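Local atomic coordinates of UTP--glucose-1-phosphate uridylyltransferase YngB (Bacillus subtilis, PDB entry 7O2N), a protein that catalyses the formation of UDP-glucose from glucose 1-phosphate and UTP, supplying glycolipid synthesis and wall teichoic acid glucosylation during anaerobic fermentative growth. Residues A[153-158]-A[207-212]. Residues are numbered along the deposited sequence; the frame is centred on the assembly and turned at random.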
loop_
_atom_site.group_PDB
_atom_site.type_symbol
_atom_site.label_atom_id
_atom_site.label_comp_id
_atom_site.label_asym_id
_atom_site.label_seq_id
_atom_site.Cartn_x
_atom_site.Cartn_y
_atom_site.Cartn_z
ATOM N N GLY A 153 2.934 28.823 -26.329
ATOM C CA GLY A 153 1.526 28.571 -26.586
ATOM C C GLY A 153 1.253 27.359 -27.480
ATOM O O GLY A 153 0.117 27.157 -27.898
ATOM N N THR A 154 2.272 26.549 -27.780
ATOM C CA THR A 154 2.047 25.287 -28.467
ATOM C C THR A 154 1.935 24.161 -27.447
ATOM O O THR A 154 2.115 24.379 -26.247
ATOM C CB THR A 154 3.226 24.893 -29.365
ATOM O OG1 THR A 154 4.443 25.391 -28.808
ATOM C CG2 THR A 154 3.068 25.358 -30.791
ATOM N N GLU A 155 1.661 22.954 -27.964
ATOM C CA GLU A 155 1.652 21.721 -27.191
ATOM C C GLU A 155 3.052 21.508 -26.620
ATOM O O GLU A 155 3.982 21.254 -27.376
ATOM C CB GLU A 155 1.230 20.540 -28.073
ATOM C CG GLU A 155 -0.268 20.439 -28.345
ATOM C CD GLU A 155 -0.919 21.428 -29.310
ATOM O OE1 GLU A 155 -0.183 22.210 -29.964
ATOM O OE2 GLU A 155 -2.178 21.425 -29.404
ATOM N N VAL A 156 3.191 21.651 -25.296
ATOM C CA VAL A 156 4.443 21.440 -24.583
ATOM C C VAL A 156 4.464 20.052 -23.929
ATOM O O VAL A 156 3.455 19.567 -23.428
ATOM C CB VAL A 156 4.781 22.592 -23.602
ATOM C CG1 VAL A 156 3.782 23.741 -23.618
ATOM C CG2 VAL A 156 5.116 22.148 -22.185
ATOM N N VAL A 157 5.635 19.404 -23.968
ATOM C CA VAL A 157 5.875 18.088 -23.389
ATOM C C VAL A 157 6.916 18.236 -22.274
ATOM O O VAL A 157 7.806 19.074 -22.357
ATOM C CB VAL A 157 6.342 17.092 -24.475
ATOM C CG1 VAL A 157 7.471 16.221 -23.989
ATOM C CG2 VAL A 157 5.229 16.225 -25.031
ATOM N N GLY A 158 6.800 17.416 -21.226
ATOM C CA GLY A 158 7.747 17.378 -20.120
ATOM C C GLY A 158 8.758 16.242 -20.286
ATOM O O GLY A 158 8.377 15.080 -20.462
ATOM N N TYR A 207 2.060 16.665 -19.912
ATOM C CA TYR A 207 1.726 17.364 -21.146
ATOM C C TYR A 207 0.873 18.583 -20.813
ATOM O O TYR A 207 0.104 18.543 -19.863
ATOM C CB TYR A 207 0.930 16.482 -22.106
ATOM C CG TYR A 207 1.493 15.119 -22.397
ATOM C CD1 TYR A 207 1.520 14.109 -21.438
ATOM C CD2 TYR A 207 1.900 14.788 -23.683
ATOM C CE1 TYR A 207 1.995 12.833 -21.732
ATOM C CE2 TYR A 207 2.352 13.512 -24.006
ATOM C CZ TYR A 207 2.413 12.533 -23.023
ATOM O OH TYR A 207 2.861 11.283 -23.340
ATOM N N VAL A 208 1.062 19.664 -21.576
ATOM C CA VAL A 208 0.056 20.693 -21.718
ATOM C C VAL A 208 -0.405 20.682 -23.175
ATOM O O VAL A 208 0.408 20.555 -24.083
ATOM C CB VAL A 208 0.578 22.049 -21.230
ATOM C CG1 VAL A 208 -0.371 23.182 -21.575
ATOM C CG2 VAL A 208 0.787 22.007 -19.732
ATOM N N LEU A 209 -1.728 20.723 -23.384
ATOM C CA LEU A 209 -2.308 20.554 -24.707
ATOM C C LEU A 209 -3.327 21.648 -25.021
ATOM O O LEU A 209 -3.817 22.354 -24.133
ATOM C CB LEU A 209 -2.965 19.171 -24.793
ATOM C CG LEU A 209 -2.023 17.982 -24.670
ATOM C CD1 LEU A 209 -2.769 16.697 -25.005
ATOM C CD2 LEU A 209 -0.818 18.156 -25.586
ATOM N N ASN A 210 -3.633 21.763 -26.318
ATOM C CA ASN A 210 -4.636 22.706 -26.782
ATOM C C ASN A 210 -5.897 21.938 -27.156
ATOM O O ASN A 210 -5.830 20.762 -27.530
ATOM C CB ASN A 210 -4.108 23.574 -27.929
ATOM C CG ASN A 210 -3.280 24.735 -27.431
ATOM O OD1 ASN A 210 -2.176 24.965 -27.915
ATOM N ND2 ASN A 210 -3.799 25.440 -26.436
ATOM N N SER A 211 -7.037 22.629 -27.022
ATOM C CA SER A 211 -8.333 22.144 -27.463
ATOM C C SER A 211 -8.211 21.510 -28.848
ATOM O O SER A 211 -8.765 20.435 -29.085
ATOM C CB SER A 211 -9.293 23.278 -27.488
ATOM O OG SER A 211 -8.876 24.296 -26.587
ATOM N N SER A 212 -7.470 22.187 -29.745
ATOM C CA SER A 212 -7.162 21.711 -31.090
ATOM C C SER A 212 -6.934 20.206 -31.082
ATOM O O SER A 212 -7.436 19.508 -31.952
ATOM C CB SER A 212 -5.958 22.410 -31.653
ATOM O OG SER A 212 -5.557 23.474 -30.795
#
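E155 illustrates how a side chain can add to a strand pairing just before the two backbones diverge. It lies just before strand 156-158, with CG beside its own backbone N (chi1 -78°), and a bend at chi2 brings the carboxylate alongside the backbone of N210. There OE2 accepts a weak hydrogen bond from the backbone N of N210, 3.4 Å away, much as a main-chain carbonyl might. Behind the carboxylate, the aliphatic part of the chain crosses L209 at about a right angle, CG resting 3.6 Å from L209 CD2. The flat groups of E155 and N210 stand almost perpendicular, and OE2 lies beside N210 CB. An alanine here, lacking CG and the carboxylate, would probably loosen the hold on N210 and thin the packing on L209, to which CB alone would remain close.

The pairing beside it belongs to the central mixed sheet of the GT-A-type nucleotidyltransferase fold, in which strand 206-210 runs antiparallel between 125-129 and 156-161. V208 N donates a nearly straight bond to V156 O at 3.0 Å, in the plane of the carbonyl. The return bond, from V156 N to V208 O, is weak and bent (129°), and V208 O also receives a CA-H contact from E155. V156 and V208 share one face of the sheet, where V156 CG1 lies 4.3 Å from V208 CB and both side chains pack against Y149 of helix 141-152. On the other face V157 and Y207 form a non-hydrogen-bonded pair: the two side chains run side by side, V157 CG2 meeting the ring obliquely at Y207 CD2 (3.9 Å), and both touch L234 of helix 230-240, whose V237 packs against E155.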